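Local coordinates for protein succinate-semialdehyde dehydrogenase (Streptococcus pyogenes MGAS1882, PDB 4OGD) that probably oxidises succinic semialdehyde to succinate, using NADP+ as its cofactor, as a member of the aldehyde dehydrogenase family, at residues W131-Y136 with S416-L421; D245-V250 with T391-N396; F253-N258 with C263-R268; V286-K291 with L328-E333; Y358-G363 with S384-G389. All coordinates share one frame; numbering follows the deposited sequence.

Contact 1 (W131-Y136 with S416-L421); sequences WNFPYY and SGWTSL
Phe133 and Tyr136 meet Trp418 and Ser420 at a buried contact between two loops: 131-136, the Trp-Asn-Phe-Pro loop that in aldehyde dehydrogenases borders the active site, and 416-421, which follows strand 411-414. The nearest alpha carbons, those of Tyr136 and Ser420, are 10.1 Å apart, and the contact is made by side chains. The tight part is aromatic. Phe133 CZ lies 3.8 Å from Trp418 CZ2, the two side chains arriving from opposite directions. Their ring planes are inclined at 74° with centroids 5.7 Å apart, an oblique pairing. Trp418 reaches inward because its CG sits between the backbone N and the carbonyl carbon (chi1 79°). The looser side of 416-421 faces the other way: the side chains of Thr419 and Leu421 point away from 131-136; Thr419 packs on Tyr453 and Leu421 on Ser112, both of the second subunit. At the polar end, helix 78-103 packs against Tyr136 through Leu87 and Ile91, and Arg140 NH1 is also hydrogen-bonded to the phenol oxygen. Ser420 OG, lying near the plane of the Tyr136 ring at its edge, is hydrogen-bonded to Tyr136 OH at 2.7 Å.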
# COMPACT_ATOMS: atom_id res chain seq x y z
N TRP A 131 7.86 15.50 14.61
CA TRP A 131 7.90 16.15 15.92
C TRP A 131 6.57 16.61 16.49
O TRP A 131 6.48 16.92 17.69
CB TRP A 131 8.86 17.35 15.88
CG TRP A 131 8.57 18.28 14.74
CD1 TRP A 131 9.21 18.32 13.54
CD2 TRP A 131 7.55 19.29 14.69
NE1 TRP A 131 8.65 19.29 12.74
CE2 TRP A 131 7.63 19.90 13.43
CE3 TRP A 131 6.58 19.73 15.60
CZ2 TRP A 131 6.77 20.94 13.04
CZ3 TRP A 131 5.73 20.75 15.21
CH2 TRP A 131 5.83 21.34 13.95
N ASN A 132 5.51 16.70 15.69
CA ASN A 132 4.31 17.35 16.21
C ASN A 132 3.53 16.55 17.26
O ASN A 132 2.91 17.13 18.15
CB ASN A 132 3.42 17.95 15.10
CG ASN A 132 2.81 16.90 14.21
OD1 ASN A 132 3.31 15.78 14.11
ND2 ASN A 132 1.70 17.25 13.56
N PHE A 133 3.58 15.22 17.14
CA PHE A 133 3.04 14.32 18.16
C PHE A 133 4.07 13.21 18.36
O PHE A 133 3.93 12.11 17.83
CB PHE A 133 1.68 13.75 17.74
CG PHE A 133 0.59 14.77 17.62
CD1 PHE A 133 -0.25 15.05 18.70
CD2 PHE A 133 0.40 15.47 16.43
CE1 PHE A 133 -1.26 16.01 18.59
CE2 PHE A 133 -0.61 16.42 16.31
CZ PHE A 133 -1.44 16.69 17.39
N PRO A 134 5.14 13.52 19.11
CA PRO A 134 6.34 12.67 19.17
C PRO A 134 6.08 11.26 19.70
O PRO A 134 6.81 10.34 19.35
CB PRO A 134 7.26 13.42 20.15
CG PRO A 134 6.75 14.82 20.18
CD PRO A 134 5.26 14.70 19.98
N TYR A 135 5.07 11.09 20.55
CA TYR A 135 4.76 9.77 21.09
C TYR A 135 3.62 9.08 20.35
O TYR A 135 3.74 7.90 19.98
CB TYR A 135 4.48 9.84 22.60
CG TYR A 135 5.69 9.40 23.40
CD1 TYR A 135 6.91 10.03 23.24
CD2 TYR A 135 5.61 8.33 24.30
CE1 TYR A 135 8.02 9.62 23.94
CE2 TYR A 135 6.73 7.91 25.01
CZ TYR A 135 7.94 8.56 24.82
OH TYR A 135 9.07 8.16 25.51
N TYR A 136 2.52 9.80 20.15
CA TYR A 136 1.34 9.27 19.47
C TYR A 136 1.66 8.74 18.08
O TYR A 136 1.18 7.67 17.71
CB TYR A 136 0.25 10.35 19.44
CG TYR A 136 -0.87 10.18 18.44
CD1 TYR A 136 -1.91 9.27 18.66
CD2 TYR A 136 -0.92 10.97 17.31
CE1 TYR A 136 -2.97 9.15 17.75
CE2 TYR A 136 -1.96 10.85 16.40
CZ TYR A 136 -2.97 9.94 16.62
OH TYR A 136 -4.00 9.83 15.70
N SER A 416 -17.61 19.20 15.16
CA SER A 416 -16.44 19.05 16.01
C SER A 416 -15.17 19.17 15.19
O SER A 416 -15.20 18.94 13.98
CB SER A 416 -16.45 17.68 16.70
OG SER A 416 -16.59 16.64 15.74
N GLY A 417 -14.08 19.54 15.84
CA GLY A 417 -12.77 19.47 15.22
C GLY A 417 -12.28 18.03 15.22
O GLY A 417 -13.02 17.12 15.57
N TRP A 418 -11.03 17.82 14.83
CA TRP A 418 -10.53 16.45 14.75
C TRP A 418 -10.47 15.76 16.10
O TRP A 418 -10.38 16.42 17.15
CB TRP A 418 -9.13 16.41 14.11
CG TRP A 418 -8.05 16.79 15.07
CD1 TRP A 418 -7.79 18.04 15.55
CD2 TRP A 418 -7.09 15.91 15.68
NE1 TRP A 418 -6.73 18.00 16.42
CE2 TRP A 418 -6.28 16.71 16.52
CE3 TRP A 418 -6.83 14.54 15.60
CZ2 TRP A 418 -5.23 16.18 17.27
CZ3 TRP A 418 -5.78 14.01 16.34
CH2 TRP A 418 -5.00 14.83 17.17
N THR A 419 -10.54 14.44 16.08
CA THR A 419 -10.08 13.66 17.21
C THR A 419 -9.56 12.35 16.67
O THR A 419 -9.74 12.02 15.50
CB THR A 419 -11.17 13.39 18.23
OG1 THR A 419 -10.57 12.84 19.40
CG2 THR A 419 -12.18 12.41 17.67
N SER A 420 -8.89 11.60 17.54
CA SER A 420 -8.40 10.29 17.17
C SER A 420 -8.65 9.38 18.36
O SER A 420 -8.48 9.80 19.50
CB SER A 420 -6.90 10.36 16.86
OG SER A 420 -6.38 9.06 16.60
N LEU A 421 -9.06 8.14 18.08
CA LEU A 421 -9.30 7.13 19.09
C LEU A 421 -8.77 5.83 18.51
O LEU A 421 -8.70 5.68 17.28
CB LEU A 421 -10.79 7.01 19.38
CG LEU A 421 -11.45 8.22 20.05
CD1 LEU A 421 -12.96 8.08 19.98
CD2 LEU A 421 -10.97 8.32 21.49

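Contact 2 (D245-V250 with T391-N396); sequences DQLEKV and TIFSSN
Phe393 drives its ring so far against helix 244-256 that its CZ lies 3.4 Å from the main-chain CA of Leu247, closer than any side-chain atom of 245-250 comes to the ring. Its first torsion is equally unusual: at chi1 -128° it falls away from the standard staggered positions. The side chain of Leu247 then folds over the ring. With CG anti to its backbone N (chi1 178°), it places CD1 above one face, 3.9 Å from the centroid and only 7° off the ring normal, a well-centred CH-pi contact. Farther round the ring, Val250 CG2 comes obliquely to within 3.8 Å of CE2, while the CB of Gln246 approaches CE1 before the rest of its chain turns away. This is an alpha/beta layer: the helix, which follows strand 235-238, packs on the seven-stranded sheet in which strand 391-393 is the neighbour of 235-238, and the segment axes run at 149°, 10.9 Å apart at closest approach. Beyond the strand, Ser394 OG accepts from Asn396 N in an ST turn, and Asn396 OD1 caps His399 N at the start of helix 397-406. No hydrogen bond joins the two segments, so the direct contact between them rests on dispersion and the CH-pi contact around one aromatic ring.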
# COMPACT_ATOMS: atom_id res chain seq x y z
N ASP A 245 -23.86 28.30 18.65
CA ASP A 245 -23.44 28.20 20.04
C ASP A 245 -22.42 27.08 20.17
O ASP A 245 -21.36 27.23 20.79
CB ASP A 245 -24.63 27.90 20.95
CG ASP A 245 -25.51 29.12 21.17
OD1 ASP A 245 -24.96 30.20 21.50
OD2 ASP A 245 -26.75 29.01 21.03
N GLN A 246 -22.75 25.93 19.59
CA GLN A 246 -21.86 24.79 19.58
C GLN A 246 -20.62 25.06 18.75
O GLN A 246 -19.53 24.61 19.08
CB GLN A 246 -22.60 23.55 19.09
CG GLN A 246 -23.65 23.07 20.08
CD GLN A 246 -23.07 22.93 21.48
OE1 GLN A 246 -23.51 23.61 22.42
NE2 GLN A 246 -22.09 22.05 21.63
N LEU A 247 -20.79 25.83 17.68
CA LEU A 247 -19.67 26.25 16.85
C LEU A 247 -18.61 26.98 17.67
O LEU A 247 -17.42 26.64 17.62
CB LEU A 247 -20.17 27.14 15.72
CG LEU A 247 -19.10 27.70 14.78
CD1 LEU A 247 -18.34 26.58 14.11
CD2 LEU A 247 -19.75 28.61 13.75
N GLU A 248 -19.03 27.99 18.41
CA GLU A 248 -18.08 28.80 19.18
C GLU A 248 -17.24 27.95 20.12
O GLU A 248 -16.05 28.19 20.31
CB GLU A 248 -18.82 29.90 19.96
CG GLU A 248 -17.90 30.74 20.84
CD GLU A 248 -18.59 31.99 21.37
OE1 GLU A 248 -19.78 32.21 21.05
OE2 GLU A 248 -17.93 32.76 22.10
N LYS A 249 -17.86 26.93 20.70
CA LYS A 249 -17.21 26.12 21.71
C LYS A 249 -16.07 25.25 21.19
O LYS A 249 -15.21 24.82 21.96
CB LYS A 249 -18.24 25.28 22.46
CG LYS A 249 -19.23 26.16 23.22
CD LYS A 249 -20.31 25.38 23.93
CE LYS A 249 -21.08 26.31 24.87
NZ LYS A 249 -22.16 25.61 25.62
N VAL A 250 -16.05 25.00 19.88
CA VAL A 250 -15.00 24.13 19.33
C VAL A 250 -13.92 24.89 18.56
O VAL A 250 -12.89 24.30 18.20
CB VAL A 250 -15.58 23.02 18.42
CG1 VAL A 250 -16.75 22.33 19.09
CG2 VAL A 250 -15.98 23.57 17.05
N THR A 391 -14.30 19.11 8.68
CA THR A 391 -15.44 19.19 9.58
C THR A 391 -16.67 19.63 8.82
O THR A 391 -16.57 20.48 7.95
CB THR A 391 -15.16 20.21 10.69
OG1 THR A 391 -14.14 19.70 11.56
CG2 THR A 391 -16.42 20.53 11.51
N ILE A 392 -17.81 19.02 9.14
CA ILE A 392 -19.08 19.54 8.65
C ILE A 392 -19.89 19.99 9.86
O ILE A 392 -20.15 19.19 10.77
CB ILE A 392 -19.90 18.49 7.87
CG1 ILE A 392 -19.08 17.85 6.74
CG2 ILE A 392 -21.18 19.12 7.34
CD1 ILE A 392 -18.55 18.83 5.72
N PHE A 393 -20.26 21.27 9.88
CA PHE A 393 -21.06 21.83 10.96
C PHE A 393 -22.50 22.04 10.51
O PHE A 393 -22.78 22.88 9.66
CB PHE A 393 -20.45 23.13 11.49
CG PHE A 393 -20.26 23.12 12.97
CD1 PHE A 393 -21.30 23.50 13.81
CD2 PHE A 393 -19.07 22.69 13.53
CE1 PHE A 393 -21.14 23.47 15.18
CE2 PHE A 393 -18.91 22.66 14.89
CZ PHE A 393 -19.95 23.05 15.72
N SER A 394 -23.40 21.25 11.09
CA SER A 394 -24.81 21.24 10.72
C SER A 394 -25.65 20.64 11.84
O SER A 394 -25.29 19.61 12.41
CB SER A 394 -25.01 20.43 9.44
OG SER A 394 -26.40 20.27 9.17
N SER A 395 -26.78 21.28 12.14
CA SER A 395 -27.66 20.77 13.20
C SER A 395 -28.56 19.64 12.71
O SER A 395 -29.31 19.06 13.49
CB SER A 395 -28.50 21.89 13.80
OG SER A 395 -29.36 22.44 12.82
N ASN A 396 -28.51 19.33 11.42
CA ASN A 396 -29.28 18.21 10.90
C ASN A 396 -28.32 17.07 10.57
O ASN A 396 -27.46 17.22 9.70
CB ASN A 396 -30.08 18.62 9.66
CG ASN A 396 -30.96 17.50 9.15
OD1 ASN A 396 -30.49 16.57 8.49
ND2 ASN A 396 -32.25 17.58 9.45

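Contact 3 (F253-N258 with C263-R268); sequences FSRLYN and CTSSKR
Ser254 and Ser266 join the two backbones directly, Ser266 N donating to Ser254 O at 2.8 Å with an N-H...O angle of 165°, and the alpha carbons of Arg255 and Ser266 approach to 5.1 Å. Beside this bond Arg255 reaches across. Its chain bends at chi2 (51°), which lets NH1 donate to Ser265 OG at 2.9 Å; the hydroxyl lies near the edge of the guanidinium, 17° out of its plane. Lys267 crosses the arginine at about a right angle and sets its CG 3.6 Å above one guanidinium face. The second segment belongs to the loop that ends the beta-alpha-beta crossover from strand 235-238 through helix 244-256 to the parallel neighbouring strand 268-272, and Ser266 is the centre of an inverse gamma turn there. That loop carries Cys263, which by its sequence setting probably corresponds to the conserved cysteine of the aldehyde dehydrogenase family. Arg255 NH1 and Lys267 NZ stay 5.1 Å apart; the lysine makes a salt bridge with Glu360 OE2, and the arginine gives NE to Val365 O and NH2 to Ile361 O. A water donates to Tyr257 O at 2.8 Å and also meets Ser265 OG at 2.7 Å.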
# COMPACT_ATOMS: atom_id res chain seq x y z
N PHE A 253 -9.97 25.06 19.94
CA PHE A 253 -9.34 23.76 19.73
C PHE A 253 -9.09 23.50 18.24
O PHE A 253 -8.01 23.05 17.85
CB PHE A 253 -10.20 22.63 20.29
CG PHE A 253 -9.81 21.27 19.79
CD1 PHE A 253 -8.74 20.59 20.36
CD2 PHE A 253 -10.48 20.68 18.73
CE1 PHE A 253 -8.36 19.34 19.89
CE2 PHE A 253 -10.10 19.44 18.25
CZ PHE A 253 -9.05 18.77 18.83
N SER A 254 -10.09 23.79 17.42
CA SER A 254 -10.03 23.38 16.02
C SER A 254 -8.86 23.94 15.24
O SER A 254 -8.35 23.27 14.35
CB SER A 254 -11.35 23.68 15.30
OG SER A 254 -12.38 22.85 15.83
N ARG A 255 -8.44 25.16 15.56
CA ARG A 255 -7.31 25.76 14.84
C ARG A 255 -6.06 26.00 15.69
O ARG A 255 -4.95 26.04 15.15
CB ARG A 255 -7.73 27.06 14.13
CG ARG A 255 -6.67 27.59 13.15
CD ARG A 255 -6.21 26.50 12.18
NE ARG A 255 -5.30 27.03 11.16
CZ ARG A 255 -4.12 26.51 10.85
NH1 ARG A 255 -3.68 25.43 11.49
NH2 ARG A 255 -3.37 27.07 9.91
N LEU A 256 -6.23 26.15 17.00
CA LEU A 256 -5.12 26.56 17.86
C LEU A 256 -4.53 25.47 18.76
O LEU A 256 -3.50 25.69 19.40
CB LEU A 256 -5.52 27.79 18.69
CG LEU A 256 -5.91 29.02 17.87
CD1 LEU A 256 -6.26 30.16 18.79
CD2 LEU A 256 -4.77 29.43 16.96
N TYR A 257 -5.17 24.31 18.81
CA TYR A 257 -4.58 23.17 19.51
C TYR A 257 -3.22 22.87 18.89
O TYR A 257 -3.08 22.87 17.66
CB TYR A 257 -5.51 21.97 19.41
CG TYR A 257 -4.95 20.68 19.95
CD1 TYR A 257 -4.26 19.81 19.11
CD2 TYR A 257 -5.13 20.32 21.28
CE1 TYR A 257 -3.75 18.63 19.58
CE2 TYR A 257 -4.62 19.12 21.76
CZ TYR A 257 -3.93 18.29 20.90
OH TYR A 257 -3.39 17.10 21.33
N ASN A 258 -2.23 22.62 19.74
CA ASN A 258 -0.84 22.38 19.31
C ASN A 258 -0.31 23.53 18.45
O ASN A 258 0.49 23.32 17.54
CB ASN A 258 -0.71 21.03 18.59
CG ASN A 258 0.69 20.43 18.70
OD1 ASN A 258 1.47 20.76 19.60
ND2 ASN A 258 1.02 19.52 17.78
N CYS A 263 -1.73 18.08 11.38
CA CYS A 263 -2.10 17.75 10.01
C CYS A 263 -3.61 17.85 9.80
O CYS A 263 -4.07 18.20 8.71
CB CYS A 263 -1.58 16.36 9.64
SG CYS A 263 -2.07 15.07 10.78
N THR A 264 -4.38 17.57 10.86
CA THR A 264 -5.84 17.68 10.83
C THR A 264 -6.36 18.95 11.51
O THR A 264 -7.51 19.00 11.97
CB THR A 264 -6.52 16.45 11.48
OG1 THR A 264 -5.91 16.17 12.75
CG2 THR A 264 -6.39 15.22 10.58
N SER A 265 -5.53 19.99 11.57
CA SER A 265 -6.01 21.29 12.06
C SER A 265 -7.09 21.80 11.12
O SER A 265 -7.11 21.45 9.94
CB SER A 265 -4.86 22.29 12.15
OG SER A 265 -5.22 23.42 12.95
N SER A 266 -8.01 22.62 11.63
CA SER A 266 -9.08 23.14 10.79
C SER A 266 -8.61 24.37 10.02
O SER A 266 -8.89 25.50 10.41
CB SER A 266 -10.30 23.47 11.65
OG SER A 266 -10.76 22.29 12.30
N LYS A 267 -7.89 24.14 8.93
CA LYS A 267 -7.10 25.20 8.31
C LYS A 267 -7.88 26.10 7.36
O LYS A 267 -7.54 27.27 7.20
CB LYS A 267 -5.86 24.63 7.61
CG LYS A 267 -4.99 23.79 8.52
CD LYS A 267 -3.56 23.69 8.01
CE LYS A 267 -2.70 22.83 8.95
NZ LYS A 267 -2.78 21.36 8.62
N ARG A 268 -8.91 25.56 6.73
CA ARG A 268 -9.74 26.38 5.83
C ARG A 268 -11.18 26.39 6.33
O ARG A 268 -11.91 25.42 6.16
CB ARG A 268 -9.71 25.84 4.39
CG ARG A 268 -8.33 25.85 3.72
CD ARG A 268 -8.41 25.34 2.27
NE ARG A 268 -8.75 23.92 2.25
CZ ARG A 268 -9.55 23.35 1.36
NH1 ARG A 268 -10.09 24.06 0.38
NH2 ARG A 268 -9.80 22.05 1.45
O HOH W 1 -7.99 28.16 9.81
O HOH W 2 -4.85 22.60 15.50

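Contact 4 (V286-K291 with L328-E333); sequences VFKTAK and LVYGGE
Tyr330 belongs to a classic beta bulge, in which it and Val329 both face Ile346, and from this outermost strand of the seven-stranded sheet its ring rests against Phe287 and Lys288 of helix 276-288. Backbone hydrogen bonds from both bulge residues to Ile346 tie them to the antiparallel strand 345-348. The nearest alpha carbons across the contact, those of Phe287 and Tyr330, are 8.4 Å apart, a spacing that the tyrosine side chain spans. That side chain starts toward the helix, and its chi1 of 171° sets the ring beside the tyrosine's own carbonyl carbon. Two aliphatic groups meet the ring, and both come obliquely from the same side of its plane. Lys288 CG lies 3.6 Å from Tyr330 CE1, its chain extended beyond CG so that CE also passes close to the same carbon. Phe287 CB is 4.0 Å from Tyr330 CE2. The Phe287 side chain also packs on Leu256, Pro344 and Ile346, while Tyr330 touches Thr284 one turn earlier on the helix. The exposed Lys288 forms the outer margin of the contact. No direct hydrogen bond spans the segments; a water lying in the plane of the Tyr330 ring at its edge does so instead. It donates to Phe287 O at 2.8 Å and stands 2.5 Å from Tyr330 OH.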
# COMPACT_ATOMS: atom_id res chain seq x y z
N VAL A 286 -12.62 34.52 19.45
CA VAL A 286 -12.00 33.30 19.97
C VAL A 286 -10.47 33.40 20.00
O VAL A 286 -9.82 33.05 20.99
CB VAL A 286 -12.44 32.07 19.14
CG1 VAL A 286 -11.55 30.87 19.42
CG2 VAL A 286 -13.91 31.74 19.42
N PHE A 287 -9.90 33.90 18.90
CA PHE A 287 -8.46 34.05 18.78
C PHE A 287 -7.90 35.05 19.79
O PHE A 287 -6.76 34.91 20.24
CB PHE A 287 -8.09 34.43 17.34
CG PHE A 287 -7.89 33.24 16.42
CD1 PHE A 287 -8.72 32.13 16.50
CD2 PHE A 287 -6.86 33.24 15.49
CE1 PHE A 287 -8.52 31.03 15.65
CE2 PHE A 287 -6.66 32.15 14.64
CZ PHE A 287 -7.49 31.05 14.72
N LYS A 288 -8.71 36.04 20.16
CA LYS A 288 -8.29 37.04 21.14
C LYS A 288 -8.09 36.47 22.54
O LYS A 288 -7.38 37.05 23.36
CB LYS A 288 -9.31 38.18 21.21
CG LYS A 288 -9.07 39.25 20.15
CD LYS A 288 -10.23 40.24 20.12
CE LYS A 288 -9.95 41.39 19.18
NZ LYS A 288 -11.10 42.34 19.15
N THR A 289 -8.71 35.32 22.80
CA THR A 289 -8.63 34.71 24.12
C THR A 289 -7.32 33.98 24.37
O THR A 289 -7.04 33.59 25.49
CB THR A 289 -9.80 33.73 24.38
OG1 THR A 289 -9.66 32.57 23.55
CG2 THR A 289 -11.13 34.41 24.11
N ALA A 290 -6.52 33.81 23.32
CA ALA A 290 -5.25 33.10 23.43
C ALA A 290 -4.29 33.74 24.42
O ALA A 290 -4.10 34.96 24.42
CB ALA A 290 -4.59 32.97 22.07
N LYS A 291 -3.67 32.90 25.25
CA LYS A 291 -2.64 33.37 26.16
C LYS A 291 -1.36 32.61 25.90
O LYS A 291 -1.22 31.45 26.29
CB LYS A 291 -3.09 33.16 27.61
CG LYS A 291 -2.10 33.70 28.63
CD LYS A 291 -2.75 33.87 30.00
CE LYS A 291 -1.77 34.53 30.97
NZ LYS A 291 -0.48 33.80 30.98
N LEU A 328 -5.62 40.95 6.02
CA LEU A 328 -5.28 40.68 7.42
C LEU A 328 -6.46 41.05 8.30
O LEU A 328 -6.75 42.22 8.51
CB LEU A 328 -4.02 41.43 7.85
CG LEU A 328 -3.53 41.10 9.27
CD1 LEU A 328 -3.16 39.63 9.41
CD2 LEU A 328 -2.34 41.96 9.66
N VAL A 329 -7.15 40.02 8.79
CA VAL A 329 -8.35 40.21 9.59
C VAL A 329 -8.01 40.46 11.06
O VAL A 329 -8.61 41.32 11.72
CB VAL A 329 -9.28 38.99 9.47
CG1 VAL A 329 -10.41 39.05 10.48
CG2 VAL A 329 -9.83 38.87 8.05
N TYR A 330 -7.04 39.72 11.57
CA TYR A 330 -6.65 39.83 12.97
C TYR A 330 -5.21 39.37 13.18
O TYR A 330 -4.75 38.44 12.53
CB TYR A 330 -7.58 39.02 13.87
CG TYR A 330 -7.09 38.95 15.30
CD1 TYR A 330 -7.27 40.02 16.16
CD2 TYR A 330 -6.40 37.83 15.77
CE1 TYR A 330 -6.81 39.97 17.45
CE2 TYR A 330 -5.93 37.77 17.06
CZ TYR A 330 -6.14 38.84 17.90
OH TYR A 330 -5.68 38.79 19.19
N GLY A 331 -4.51 40.03 14.11
CA GLY A 331 -3.21 39.56 14.54
C GLY A 331 -2.09 39.93 13.58
O GLY A 331 -2.05 41.04 13.05
N GLY A 332 -1.18 38.99 13.38
CA GLY A 332 -0.06 39.20 12.47
C GLY A 332 1.01 40.11 13.04
O GLY A 332 1.92 40.51 12.32
N GLU A 333 0.92 40.43 14.33
CA GLU A 333 1.91 41.27 14.98
C GLU A 333 2.93 40.41 15.69
O GLU A 333 2.59 39.35 16.20
CB GLU A 333 1.25 42.18 16.01
CG GLU A 333 0.01 42.90 15.52
CD GLU A 333 -0.81 43.45 16.67
OE1 GLU A 333 -2.02 43.14 16.74
OE2 GLU A 333 -0.24 44.17 17.52
O HOH W 3 -4.63 36.65 20.04

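Contact 5 (Y358-G363 with S384-G389); sequences YQEIFG and SNYGLG
Tyr386 makes the direct contact, presenting its ring edge to Tyr358 O, which lies near the ring plane 3.6 Å from CE1. Glu360 comes at the same ring obliquely, its CB 3.9 Å from Tyr386 OH. Two waters form the next layer, both donating to Tyr358 O. The one whose oxygen is 2.7 Å from Tyr358 O accepts from the backbone of Asn385; its companion accepts from the side chain. Asn385 is thus tied to Tyr358 O by two separate water bridges, one from N and one from ND2. The backbone N of Tyr386 is held in an ST turn, in which Ser384 OG accepts from Tyr386 N at 3.0 Å with an N-H...O angle of 157°. Farther out, the short strand 386-387 pairs antiparallel with 429-430, Tyr358 OH is bonded to Asp383 OD2, and Asn385 packs on Lys198 of the second subunit. The extended Glu360 chain carries OE2 to a salt bridge with Lys267 NZ and a hydrogen bond from Gly232 N. In related aldehyde dehydrogenases the Glu-Ile-Phe-Gly loop borders the nicotinamide ribose of the cofactor. With no direct hydrogen bond, the polar link between the segments is carried by water, beside van der Waals contact with the ring; the ring C-H facing Tyr358 O probably adds a weak electrostatic attraction.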
# COMPACT_ATOMS: atom_id res chain seq x y z
N TYR A 358 -3.79 27.45 -1.63
CA TYR A 358 -3.59 26.01 -1.74
C TYR A 358 -2.50 25.44 -0.84
O TYR A 358 -2.17 24.26 -0.95
CB TYR A 358 -3.27 25.63 -3.20
CG TYR A 358 -4.41 25.89 -4.16
CD1 TYR A 358 -5.53 25.08 -4.19
CD2 TYR A 358 -4.35 26.96 -5.06
CE1 TYR A 358 -6.57 25.32 -5.07
CE2 TYR A 358 -5.38 27.21 -5.94
CZ TYR A 358 -6.48 26.38 -5.95
OH TYR A 358 -7.52 26.62 -6.82
N GLN A 359 -1.93 26.26 0.05
CA GLN A 359 -0.82 25.81 0.90
C GLN A 359 -1.24 25.54 2.33
O GLN A 359 -2.04 26.28 2.89
CB GLN A 359 0.29 26.87 0.94
CG GLN A 359 1.08 27.00 -0.34
CD GLN A 359 2.34 27.84 -0.16
OE1 GLN A 359 2.86 27.98 0.96
NE2 GLN A 359 2.82 28.41 -1.25
N GLU A 360 -0.68 24.49 2.92
CA GLU A 360 -0.89 24.22 4.34
C GLU A 360 -0.01 25.13 5.19
O GLU A 360 1.21 25.18 4.99
CB GLU A 360 -0.54 22.75 4.65
CG GLU A 360 -0.53 22.41 6.13
CD GLU A 360 -0.13 20.98 6.39
OE1 GLU A 360 0.76 20.47 5.68
OE2 GLU A 360 -0.72 20.35 7.31
N ILE A 361 -0.62 25.86 6.12
CA ILE A 361 0.12 26.66 7.09
C ILE A 361 0.16 25.94 8.43
O ILE A 361 -0.87 25.76 9.09
CB ILE A 361 -0.51 28.05 7.28
CG1 ILE A 361 -0.58 28.82 5.96
CG2 ILE A 361 0.32 28.86 8.28
CD1 ILE A 361 -1.22 30.19 6.09
N PHE A 362 1.36 25.51 8.83
CA PHE A 362 1.53 24.70 10.04
C PHE A 362 1.77 25.61 11.25
O PHE A 362 2.83 25.55 11.90
CB PHE A 362 2.69 23.72 9.84
CG PHE A 362 2.40 22.31 10.29
CD1 PHE A 362 3.16 21.71 11.29
CD2 PHE A 362 1.37 21.58 9.71
CE1 PHE A 362 2.91 20.39 11.70
CE2 PHE A 362 1.10 20.27 10.11
CZ PHE A 362 1.87 19.68 11.11
N GLY A 363 0.78 26.44 11.54
CA GLY A 363 0.85 27.37 12.65
C GLY A 363 -0.52 27.94 12.93
O GLY A 363 -1.51 27.52 12.34
N SER A 384 -8.37 21.02 -3.67
CA SER A 384 -7.25 20.96 -2.74
C SER A 384 -6.33 19.83 -3.15
O SER A 384 -6.79 18.80 -3.64
CB SER A 384 -7.78 20.69 -1.33
OG SER A 384 -6.72 20.65 -0.39
N ASN A 385 -5.03 20.03 -2.96
CA ASN A 385 -4.05 18.97 -3.13
C ASN A 385 -4.02 18.05 -1.93
O ASN A 385 -3.35 17.02 -1.96
CB ASN A 385 -2.66 19.55 -3.35
CG ASN A 385 -2.54 20.28 -4.66
OD1 ASN A 385 -3.07 19.82 -5.67
ND2 ASN A 385 -1.86 21.42 -4.66
N TYR A 386 -4.75 18.41 -0.89
CA TYR A 386 -4.82 17.62 0.33
C TYR A 386 -6.19 16.99 0.49
O TYR A 386 -7.15 17.39 -0.16
CB TYR A 386 -4.55 18.52 1.54
CG TYR A 386 -3.23 19.25 1.45
CD1 TYR A 386 -3.16 20.52 0.91
CD2 TYR A 386 -2.06 18.65 1.90
CE1 TYR A 386 -1.95 21.19 0.83
CE2 TYR A 386 -0.85 19.31 1.82
CZ TYR A 386 -0.81 20.58 1.29
OH TYR A 386 0.39 21.24 1.21
N GLY A 387 -6.28 16.00 1.37
CA GLY A 387 -7.57 15.42 1.67
C GLY A 387 -7.44 14.54 2.89
O GLY A 387 -7.60 13.32 2.80
N LEU A 388 -7.13 15.14 4.03
CA LEU A 388 -6.89 14.34 5.23
C LEU A 388 -8.14 14.26 6.09
O LEU A 388 -8.76 13.19 6.20
CB LEU A 388 -5.72 14.90 6.04
CG LEU A 388 -5.34 14.06 7.27
CD1 LEU A 388 -5.00 12.61 6.91
CD2 LEU A 388 -4.15 14.71 7.93
N GLY A 389 -8.51 15.38 6.70
CA GLY A 389 -9.70 15.43 7.54
C GLY A 389 -10.68 16.49 7.07
O GLY A 389 -10.86 16.71 5.88
O HOH W 4 -4.16 22.61 -1.80
O HOH W 5 -0.50 22.50 -2.35

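How the contacts relate
Contact 1 opens first along the chain and closes last; contact 2 spans a shorter loop within it, and contacts 3, 4 and 5 close one after another inside that. Three reach the same seven-stranded sheet: contact 2 at strand 391-393, contact 3 through Arg268 at strand 268-272, and contact 4 at edge strand 327-330. Contacts 2 and 3 also share helix 244-256. Contact 3 lies close to two others, its centre about 10 Å from that of contact 1 and 11 Å from that of contact 5. Leu256 CD2 meets Phe287 CZ at 3.9 Å, linking contacts 3 and 4. Contacts 1, 3 and 5, which hold loops probably lining the active site, touch one another, while contacts 2 and 4 lie farther out on the sheet.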